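Local coordinates for galactofuranose-binding protein YtfQ (Escherichia coli, PDB 2VK2), which binds alpha- and beta-galactofuranose in the periplasm as the solute-binding component of the ABC transporter YtfQRT-YjfF, which takes up this sugar, at residues V59-A65 against I84-D90; F7-G11 against Q47-V51; Y101-A107 against P269-T275. All coordinates share one frame; numbering follows the deposited sequence.

Interaction 1. Residues V59-A65 against I84-D90; sequences VDAIFIA and IPVFLLD. With GZL (beta-D-galactofuranose), chain B.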
loop_
_atom_site.group_PDB
_atom_site.type_symbol
_atom_site.label_atom_id
_atom_site.label_comp_id
_atom_site.label_asym_id
_atom_site.label_seq_id
_atom_site.Cartn_x
_atom_site.Cartn_y
_atom_site.Cartn_z
ATOM N N VAL A 59 -9.124 12.470 -22.691
ATOM C CA VAL A 59 -9.175 11.022 -22.465
ATOM C C VAL A 59 -10.584 10.627 -22.024
ATOM O O VAL A 59 -11.368 11.468 -21.586
ATOM C CB VAL A 59 -8.146 10.553 -21.403
ATOM C CG1 VAL A 59 -6.732 10.914 -21.829
ATOM C CG2 VAL A 59 -8.470 11.130 -20.028
ATOM N N ASP A 60 -10.904 9.344 -22.145
ATOM C CA ASP A 60 -12.238 8.848 -21.803
ATOM C C ASP A 60 -12.439 8.677 -20.306
ATOM O O ASP A 60 -13.564 8.727 -19.820
ATOM C CB ASP A 60 -12.506 7.516 -22.497
ATOM C CG ASP A 60 -12.508 7.643 -23.995
ATOM O OD1 ASP A 60 -13.486 8.197 -24.535
ATOM O OD2 ASP A 60 -11.528 7.216 -24.633
ATOM N N ALA A 61 -11.352 8.450 -19.582
ATOM C CA ALA A 61 -11.428 8.260 -18.143
ATOM C C ALA A 61 -10.071 8.542 -17.546
ATOM O O ALA A 61 -9.054 8.438 -18.229
ATOM C CB ALA A 61 -11.869 6.845 -17.814
ATOM N N ILE A 62 -10.071 8.919 -16.273
ATOM C CA ILE A 62 -8.843 9.175 -15.535
ATOM C C ILE A 62 -8.801 8.270 -14.312
ATOM O O ILE A 62 -9.776 8.174 -13.571
ATOM C CB ILE A 62 -8.731 10.662 -15.131
ATOM C CG1 ILE A 62 -8.539 11.514 -16.390
ATOM C CG2 ILE A 62 -7.567 10.883 -14.163
ATOM C CD1 ILE A 62 -8.752 12.997 -16.180
ATOM N N PHE A 63 -7.679 7.578 -14.142
ATOM C CA PHE A 63 -7.411 6.787 -12.946
ATOM C C PHE A 63 -6.379 7.566 -12.142
ATOM O O PHE A 63 -5.421 8.091 -12.708
ATOM C CB PHE A 63 -6.815 5.420 -13.306
ATOM C CG PHE A 63 -7.780 4.433 -13.934
ATOM C CD1 PHE A 63 -9.082 4.769 -14.294
ATOM C CD2 PHE A 63 -7.338 3.141 -14.197
ATOM C CE1 PHE A 63 -9.921 3.821 -14.874
ATOM C CE2 PHE A 63 -8.167 2.205 -14.779
ATOM C CZ PHE A 63 -9.457 2.539 -15.117
ATOM N N ILE A 64 -6.565 7.649 -10.829
ATOM C CA ILE A 64 -5.596 8.317 -9.967
ATOM C C ILE A 64 -5.319 7.422 -8.777
ATOM O O ILE A 64 -6.252 6.933 -8.154
ATOM C CB ILE A 64 -6.122 9.662 -9.412
ATOM C CG1 ILE A 64 -6.549 10.610 -10.536
ATOM C CG2 ILE A 64 -5.063 10.334 -8.536
ATOM C CD1 ILE A 64 -7.328 11.813 -10.032
ATOM N N ALA A 65 -4.041 7.207 -8.476
ATOM C CA ALA A 65 -3.634 6.653 -7.188
ATOM C C ALA A 65 -3.202 7.852 -6.352
ATOM O O ALA A 65 -2.097 8.352 -6.528
ATOM C CB ALA A 65 -2.493 5.663 -7.367
ATOM N N ILE A 84 -15.367 13.834 -17.537
ATOM C CA ILE A 84 -14.454 12.701 -17.617
ATOM C C ILE A 84 -14.505 11.957 -16.283
ATOM O O ILE A 84 -14.118 12.517 -15.252
ATOM C CB ILE A 84 -13.013 13.165 -17.910
ATOM C CG1 ILE A 84 -12.948 13.868 -19.270
ATOM C CG2 ILE A 84 -12.046 11.979 -17.882
ATOM C CD1 ILE A 84 -11.614 14.508 -19.569
ATOM N N PRO A 85 -14.994 10.702 -16.285
ATOM C CA PRO A 85 -15.099 9.958 -15.029
ATOM C C PRO A 85 -13.737 9.652 -14.415
ATOM O O PRO A 85 -12.772 9.388 -15.140
ATOM C CB PRO A 85 -15.813 8.666 -15.443
ATOM C CG PRO A 85 -15.503 8.512 -16.879
ATOM C CD PRO A 85 -15.467 9.902 -17.429
ATOM N N VAL A 86 -13.680 9.702 -13.087
ATOM C CA VAL A 86 -12.446 9.491 -12.338
ATOM C C VAL A 86 -12.590 8.274 -11.435
ATOM O O VAL A 86 -13.602 8.107 -10.752
ATOM C CB VAL A 86 -12.087 10.731 -11.492
ATOM C CG1 VAL A 86 -10.911 10.437 -10.560
ATOM C CG2 VAL A 86 -11.769 11.905 -12.402
ATOM N N PHE A 87 -11.567 7.420 -11.453
ATOM C CA PHE A 87 -11.520 6.221 -10.625
ATOM C C PHE A 87 -10.274 6.292 -9.758
ATOM O O PHE A 87 -9.185 6.560 -10.255
ATOM C CB PHE A 87 -11.479 4.970 -11.509
ATOM C CG PHE A 87 -12.651 4.852 -12.444
ATOM C CD1 PHE A 87 -13.693 3.978 -12.166
ATOM C CD2 PHE A 87 -12.719 5.624 -13.595
ATOM C CE1 PHE A 87 -14.782 3.875 -13.021
ATOM C CE2 PHE A 87 -13.804 5.524 -14.451
ATOM C CZ PHE A 87 -14.836 4.652 -14.163
ATOM N N LEU A 88 -10.445 6.078 -8.458
ATOM C CA LEU A 88 -9.326 6.118 -7.526
ATOM C C LEU A 88 -8.825 4.701 -7.280
ATOM O O LEU A 88 -9.619 3.787 -7.084
ATOM C CB LEU A 88 -9.741 6.779 -6.211
ATOM C CG LEU A 88 -10.311 8.195 -6.346
ATOM C CD1 LEU A 88 -10.717 8.723 -4.981
ATOM C CD2 LEU A 88 -9.321 9.135 -7.021
ATOM N N LEU A 89 -7.499 4.540 -7.327
ATOM C CA LEU A 89 -6.848 3.211 -7.109
ATOM C C LEU A 89 -5.932 3.273 -5.915
ATOM O O LEU A 89 -5.112 4.129 -5.799
ATOM C CB LEU A 89 -6.033 2.831 -8.364
ATOM C CG LEU A 89 -6.780 2.319 -9.617
ATOM C CD1 LEU A 89 -7.858 3.264 -10.193
ATOM C CD2 LEU A 89 -5.717 1.975 -10.666
ATOM N N ASP A 90 -6.167 2.277 -5.057
ATOM C CA ASP A 90 -5.236 1.844 -3.982
ATOM C C ASP A 90 -5.001 2.802 -2.804
ATOM O O ASP A 90 -4.634 2.365 -1.758
ATOM C CB ASP A 90 -3.918 1.276 -4.587
ATOM C CG ASP A 90 -2.865 2.318 -4.886
ATOM O OD1 ASP A 90 -2.383 2.975 -4.001
ATOM O OD2 ASP A 90 -2.455 2.415 -6.042
HETATM C C6 GZL B . -1.407 0.327 -1.110
HETATM C C5 GZL B . -0.609 1.409 -1.203
HETATM C C4 GZL B . 0.852 1.422 -0.795
HETATM C C3 GZL B . 1.616 0.146 -0.575
HETATM C C2 GZL B . 2.798 0.212 -1.173
HETATM O O6 GZL B . -2.694 0.376 -1.465
HETATM O O5 GZL B . -1.137 2.575 -1.593
HETATM O O4 GZL B . 1.636 2.103 -1.784
HETATM O O3 GZL B . 1.170 -0.842 0.193
HETATM C C1 GZL B . 2.908 1.468 -1.960
HETATM O O2 GZL B . 3.790 -0.679 -1.156
HETATM O O1 GZL B . 3.946 2.311 -1.471
#

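Interaction 2. Residues F7-G11 against Q47-V51; sequences FSQVG and QIKAV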
loop_
_atom_site.group_PDB
_atom_site.type_symbol
_atom_site.label_atom_id
_atom_site.label_comp_id
_atom_site.label_asym_id
_atom_site.label_seq_id
_atom_site.Cartn_x
_atom_site.Cartn_y
_atom_site.Cartn_z
ATOM N N PHE A 7 -3.765 7.415 -16.491
ATOM C CA PHE A 7 -3.529 6.956 -15.123
ATOM C C PHE A 7 -2.427 7.800 -14.503
ATOM O O PHE A 7 -1.277 7.754 -14.942
ATOM C CB PHE A 7 -3.158 5.466 -15.149
ATOM C CG PHE A 7 -2.795 4.860 -13.803
ATOM C CD1 PHE A 7 -3.229 5.398 -12.591
ATOM C CD2 PHE A 7 -2.040 3.691 -13.768
ATOM C CE1 PHE A 7 -2.882 4.796 -11.379
ATOM C CE2 PHE A 7 -1.700 3.088 -12.567
ATOM C CZ PHE A 7 -2.121 3.640 -11.370
ATOM N N SER A 8 -2.800 8.602 -13.505
ATOM C CA SER A 8 -1.833 9.320 -12.689
ATOM C C SER A 8 -1.365 8.393 -11.573
ATOM O O SER A 8 -2.079 8.167 -10.594
ATOM C CB SER A 8 -2.433 10.597 -12.101
ATOM O OG SER A 8 -1.492 11.228 -11.251
ATOM N N GLN A 9 -0.162 7.857 -11.756
ATOM C CA GLN A 9 0.462 6.915 -10.839
ATOM C C GLN A 9 1.359 7.693 -9.871
ATOM O O GLN A 9 1.928 8.724 -10.238
ATOM C CB GLN A 9 1.260 5.892 -11.674
ATOM C CG GLN A 9 2.001 4.779 -10.931
ATOM C CD GLN A 9 1.112 3.975 -10.005
ATOM O OE1 GLN A 9 0.529 4.519 -9.074
ATOM N NE2 GLN A 9 1.029 2.664 -10.234
ATOM N N VAL A 10 1.466 7.212 -8.634
ATOM C CA VAL A 10 2.246 7.893 -7.594
ATOM C C VAL A 10 3.724 7.935 -7.962
ATOM O O VAL A 10 4.390 8.962 -7.814
ATOM C CB VAL A 10 2.102 7.177 -6.225
ATOM C CG1 VAL A 10 3.025 7.803 -5.177
ATOM C CG2 VAL A 10 0.660 7.195 -5.754
ATOM N N GLY A 11 4.219 6.801 -8.442
ATOM C CA GLY A 11 5.632 6.617 -8.734
ATOM C C GLY A 11 5.953 5.136 -8.726
ATOM O O GLY A 11 5.123 4.321 -9.114
ATOM N N GLN A 47 1.070 14.938 -9.883
ATOM C CA GLN A 47 -0.149 14.207 -10.205
ATOM C C GLN A 47 -1.245 15.145 -10.703
ATOM O O GLN A 47 -1.926 14.838 -11.678
ATOM C CB GLN A 47 -0.652 13.419 -8.996
ATOM C CG GLN A 47 0.274 12.292 -8.561
ATOM C CD GLN A 47 -0.426 11.307 -7.656
ATOM O OE1 GLN A 47 -0.548 11.531 -6.455
ATOM N NE2 GLN A 47 -0.908 10.214 -8.232
ATOM N N ILE A 48 -1.415 16.282 -10.033
ATOM C CA ILE A 48 -2.431 17.256 -10.418
ATOM C C ILE A 48 -2.152 17.781 -11.827
ATOM O O ILE A 48 -3.067 17.867 -12.646
ATOM C CB ILE A 48 -2.529 18.399 -9.381
ATOM C CG1 ILE A 48 -3.166 17.866 -8.094
ATOM C CG2 ILE A 48 -3.335 19.573 -9.932
ATOM C CD1 ILE A 48 -3.073 18.802 -6.922
ATOM N N LYS A 49 -0.892 18.092 -12.120
ATOM C CA LYS A 49 -0.497 18.492 -13.473
ATOM C C LYS A 49 -0.838 17.417 -14.508
ATOM O O LYS A 49 -1.330 17.728 -15.591
ATOM C CB LYS A 49 0.997 18.809 -13.534
ATOM C CG LYS A 49 1.390 20.088 -12.820
ATOM C CD LYS A 49 2.896 20.186 -12.703
ATOM C CE LYS A 49 3.337 21.502 -12.094
ATOM N NZ LYS A 49 4.803 21.486 -11.848
ATOM N N ALA A 50 -0.583 16.156 -14.169
ATOM C CA ALA A 50 -0.881 15.046 -15.074
ATOM C C ALA A 50 -2.379 14.922 -15.328
ATOM O O ALA A 50 -2.807 14.743 -16.469
ATOM C CB ALA A 50 -0.328 13.742 -14.520
ATOM N N VAL A 51 -3.173 15.022 -14.264
ATOM C CA VAL A 51 -4.625 14.955 -14.387
ATOM C C VAL A 51 -5.136 16.090 -15.274
ATOM O O VAL A 51 -5.972 15.868 -16.150
ATOM C CB VAL A 51 -5.309 14.989 -13.008
ATOM C CG1 VAL A 51 -6.818 15.109 -13.147
ATOM C CG2 VAL A 51 -4.943 13.741 -12.216
#

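Interaction 3. Residues Y101-A107 against P269-T275; sequences YMTTVTA and PEKLTLT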
loop_
_atom_site.group_PDB
_atom_site.type_symbol
_atom_site.label_atom_id
_atom_site.label_comp_id
_atom_site.label_asym_id
_atom_site.label_seq_id
_atom_site.Cartn_x
_atom_site.Cartn_y
_atom_site.Cartn_z
ATOM N N TYR A 101 -15.821 11.586 -7.743
ATOM C CA TYR A 101 -15.186 10.417 -8.350
ATOM C C TYR A 101 -16.174 9.263 -8.390
ATOM O O TYR A 101 -17.167 9.265 -7.665
ATOM C CB TYR A 101 -13.928 10.023 -7.573
ATOM C CG TYR A 101 -14.200 9.598 -6.154
ATOM C CD1 TYR A 101 -14.428 8.262 -5.846
ATOM C CD2 TYR A 101 -14.246 10.529 -5.122
ATOM C CE1 TYR A 101 -14.689 7.858 -4.559
ATOM C CE2 TYR A 101 -14.503 10.131 -3.818
ATOM C CZ TYR A 101 -14.725 8.791 -3.548
ATOM O OH TYR A 101 -14.981 8.367 -2.266
ATOM N N MET A 102 -15.886 8.271 -9.228
ATOM C CA MET A 102 -16.797 7.152 -9.449
ATOM C C MET A 102 -16.714 6.129 -8.325
ATOM O O MET A 102 -17.718 5.796 -7.698
ATOM C CB MET A 102 -16.473 6.469 -10.778
ATOM C CG MET A 102 -16.643 7.368 -11.989
ATOM S SD MET A 102 -18.370 7.668 -12.387
ATOM C CE MET A 102 -18.745 6.154 -13.267
ATOM N N THR A 103 -15.508 5.626 -8.083
ATOM C CA THR A 103 -15.285 4.630 -7.049
ATOM C C THR A 103 -13.834 4.676 -6.609
ATOM O O THR A 103 -12.992 5.263 -7.292
ATOM C CB THR A 103 -15.626 3.205 -7.553
ATOM O OG1 THR A 103 -15.650 2.290 -6.452
ATOM C CG2 THR A 103 -14.604 2.723 -8.578
ATOM N N THR A 104 -13.567 4.078 -5.451
ATOM C CA THR A 104 -12.207 3.797 -5.004
ATOM C C THR A 104 -12.034 2.286 -4.970
ATOM O O THR A 104 -12.793 1.591 -4.296
ATOM C CB THR A 104 -11.932 4.358 -3.597
ATOM O OG1 THR A 104 -12.249 5.754 -3.565
ATOM C CG2 THR A 104 -10.468 4.174 -3.215
ATOM N N VAL A 105 -11.057 1.783 -5.721
ATOM C CA VAL A 105 -10.678 0.375 -5.657
ATOM C C VAL A 105 -9.523 0.264 -4.678
ATOM O O VAL A 105 -8.479 0.881 -4.875
ATOM C CB VAL A 105 -10.242 -0.167 -7.028
ATOM C CG1 VAL A 105 -9.934 -1.662 -6.929
ATOM C CG2 VAL A 105 -11.318 0.094 -8.072
ATOM N N THR A 106 -9.709 -0.501 -3.610
ATOM C CA THR A 106 -8.748 -0.491 -2.519
ATOM C C THR A 106 -8.991 -1.661 -1.583
ATOM O O THR A 106 -10.079 -2.223 -1.554
ATOM C CB THR A 106 -8.856 0.843 -1.724
ATOM O OG1 THR A 106 -7.887 0.875 -0.668
ATOM C CG2 THR A 106 -10.255 1.017 -1.138
ATOM N N ALA A 107 -7.962 -2.037 -0.834
ATOM C CA ALA A 107 -8.154 -2.913 0.309
ATOM C C ALA A 107 -8.792 -2.122 1.449
ATOM O O ALA A 107 -8.837 -0.885 1.425
ATOM C CB ALA A 107 -6.829 -3.500 0.757
ATOM N N PRO A 269 -20.717 2.401 -10.645
ATOM C CA PRO A 269 -20.211 1.428 -9.687
ATOM C C PRO A 269 -20.573 1.811 -8.258
ATOM O O PRO A 269 -21.004 2.939 -8.005
ATOM C CB PRO A 269 -18.696 1.510 -9.882
ATOM C CG PRO A 269 -18.459 2.915 -10.293
ATOM C CD PRO A 269 -19.653 3.304 -11.122
ATOM N N GLU A 270 -20.393 0.875 -7.332
ATOM C CA GLU A 270 -20.476 1.192 -5.913
ATOM C C GLU A 270 -19.330 2.147 -5.589
ATOM O O GLU A 270 -18.290 2.121 -6.250
ATOM C CB GLU A 270 -20.382 -0.074 -5.055
ATOM C CG GLU A 270 -21.489 -1.104 -5.302
ATOM C CD GLU A 270 -22.885 -0.589 -4.982
ATOM O OE1 GLU A 270 -23.023 0.304 -4.118
ATOM O OE2 GLU A 270 -23.852 -1.088 -5.595
ATOM N N LYS A 271 -19.521 2.993 -4.583
ATOM C CA LYS A 271 -18.549 4.037 -4.261
ATOM C C LYS A 271 -17.236 3.466 -3.717
ATOM O O LYS A 271 -16.185 4.078 -3.882
ATOM C CB LYS A 271 -19.149 5.037 -3.261
ATOM C CG LYS A 271 -18.338 6.326 -3.056
ATOM C CD LYS A 271 -18.130 7.140 -4.336
ATOM C CE LYS A 271 -19.439 7.577 -4.967
ATOM N NZ LYS A 271 -19.220 8.486 -6.126
ATOM N N LEU A 272 -17.315 2.310 -3.064
ATOM C CA LEU A 272 -16.143 1.629 -2.520
ATOM C C LEU A 272 -16.089 0.212 -3.075
ATOM O O LEU A 272 -17.023 -0.567 -2.897
ATOM C CB LEU A 272 -16.209 1.598 -0.991
ATOM C CG LEU A 272 -15.051 0.917 -0.250
ATOM C CD1 LEU A 272 -13.735 1.623 -0.522
ATOM C CD2 LEU A 272 -15.335 0.876 1.246
ATOM N N THR A 273 -14.989 -0.102 -3.756
ATOM C CA THR A 273 -14.768 -1.418 -4.339
ATOM C C THR A 273 -13.613 -2.085 -3.593
ATOM O O THR A 273 -12.448 -1.787 -3.843
ATOM C CB THR A 273 -14.444 -1.296 -5.839
ATOM O OG1 THR A 273 -15.486 -0.555 -6.491
ATOM C CG2 THR A 273 -14.319 -2.669 -6.484
ATOM N N LEU A 274 -13.944 -2.973 -2.661
ATOM C CA LEU A 274 -12.936 -3.580 -1.792
ATOM C C LEU A 274 -12.278 -4.807 -2.408
ATOM O O LEU A 274 -12.939 -5.631 -3.039
ATOM C CB LEU A 274 -13.537 -3.961 -0.436
ATOM C CG LEU A 274 -13.868 -2.815 0.520
ATOM C CD1 LEU A 274 -14.505 -3.362 1.787
ATOM C CD2 LEU A 274 -12.630 -2.001 0.859
ATOM N N THR A 275 -10.967 -4.911 -2.211
ATOM C CA THR A 275 -10.215 -6.119 -2.546
ATOM C C THR A 275 -10.007 -6.936 -1.269
ATOM O O THR A 275 -10.195 -6.426 -0.163
ATOM C CB THR A 275 -8.859 -5.775 -3.179
ATOM O OG1 THR A 275 -8.071 -5.018 -2.253
ATOM C CG2 THR A 275 -9.056 -4.954 -4.451
HETATM O O HOH W 1 -14.771 5.552 -2.111
HETATM O O HOH W 2 -20.377 5.602 -8.625
#

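Interaction 1. Residues V59-A65 against I84-D90
Phe63 and Phe87 leave the same face of the sheet, and with CG beside the backbone N and anti to the carbonyl carbon in both (chi1 -72° and -58°) their rings lean together. CE1 of Phe63 approaches CD2 of Phe87 to 3.6 Å, the ring planes inclined at 66°. CD1 of Leu89 lies against CG of Phe63 at 3.9 Å, while CB of Ala61 borders CE2 of Phe87. Helix 252-265 covers this aromatic face. On the other face the contacts are branched and aliphatic: CG1 of Ile62 meets CG2 of Ile84 at 3.8 Å, and CD1 of Ile64 reaches CG1 of Val86 at 3.9 Å.

These strands belong to a right-handed beta-alpha-beta unit, strand 61-64, helix 73-81 and strand 86-89, a building block of the Rossmann-like lobes of periplasmic sugar-binding proteins. Its parallel pairing is a ladder of four backbone bonds. Ile62 gives its N-H to Pro85 O (3.0 Å) and takes that of Phe87 on its own carbonyl; Ile64 repeats the pattern two residues on, donating to Phe87 O and receiving Leu89 N on its O at 2.8 Å.

Beyond the last rung Asp90 grips the sugar twice: galactofuranose O5 donates to its carboxylate OD1 at 2.7 Å and O6 to its backbone O at 2.8 Å, while OD2 forms a salt bridge with Arg17.

Interaction 2. Residues F7-G11 against Q47-V51
Strand 7-9 and helix 47-51 run almost antiparallel, at 171° with their axes 8.4 Å apart at closest approach, and the CA atoms of Ser8 and Gln47 come within 5.7 Å of each other. In this narrow gap a small side chain on the strand faces a longer one on the helix. The serine hydroxyl swings opposite its own backbone N (chi1 177°), which carries OG out toward the helix and alongside the aliphatic base of Gln47, with CB of Gln47 only 3.3 Å from OG of Ser8. The glutamine then runs on past the hydroxyl, so that its NE2 donates to OG of Ser8 at 3.2 Å. That bond is bent, and OG lies 27° out of the amide plane. A second, weak bond from Gln47 NE2 to the carbonyl O of Ser8 spans 3.3 Å. The main acceptor for NE2 is Ala65 O, while OE1 of Gln47 accepts from Val67 N; partners at both ends of the amide thus fix its rotation.

Looser contacts complete the junction: CG2 of Val51 abuts CB of Ser8 at 4.0 Å, and the methyl CG2 of Val10 lies 4.2 Å from the amide NE2 of Gln47. Gln9 points away from the helix, its OE1 accepting Val10 N at 2.9 Å, in the carbonyl plane on a lone pair. The same OE1 receives NH1 of Arg17, a sugar-binding residue, which makes Gln9 a second-shell support of the site.

Strand 4-9 lies between strands 34-39 and 61-64, and helix 44-57 lies along them, running the opposite way, resting Ala50 on Ala38 and Val51 on Ile64, while Ile48 and Val51 reach Val75 of the adjoining helix 73-81.

Interaction 3. Residues Y101-A107 against P269-T275
Lys271 folds its side chain back over Tyr101. Its CB starts out away from strand 103-106, but bends at chi2 and chi3, both near 60°, reverse the course. CG passes 4.0 Å from OH of Tyr101, CD settles 3.5 Å from CE1 of Tyr101, and CE comes within 3.7 Å of Met102 O. At the tip, NZ donates to Tyr101 O over 2.7 Å and weakly to Met102 O, with Lys98 O as another acceptor. The ammonium also stands over the Tyr101 ring face, 5.0 Å from its centroid and 17° off the normal, a cation-pi contact.

Threonines take over farther along. Thr103 OG1 donates to Glu270 O at 2.7 Å and lies 2.8 Å from Thr273 OG1, while a water joins Tyr101 OH and Thr104 OG1 to Lys271 O. Between the backbones, Thr104 and Thr106 each donate and accept, and CD1 of Leu272 touches CG2 of Thr106 at 3.6 Å.

Strand 272-274 is thus added in parallel as the outermost strand of the first lobe's sheet after the chain has passed through most of the second lobe, whose sheet still receives strand 278-280; such crossings between the lobes are characteristic of the two-lobed periplasmic sugar-binding fold.

All three contacts involve one parallel sheet: interactions 1 and 3 pair strands within it, and interaction 2 packs a helix onto it; strands 4-9, 61-64, 86-89, 103-106 and 272-274 lie side by side in that order. Interactions 1 and 2 are buried and adjoin through Phe63 O with Ser8 N and Ala65 O with Gln47 NE2; interaction 3 meets interaction 1 on its other flank, through Asp90 N with Val105 O. Their chemistry follows their place. The central strand pair is hydrophobic and aromatic, the helix-on-strand contact relies on a small polar junction, and the partly exposed sheet edge uses lysine, threonines and waters. Interaction 1 alone includes a residue bonded to the sugar.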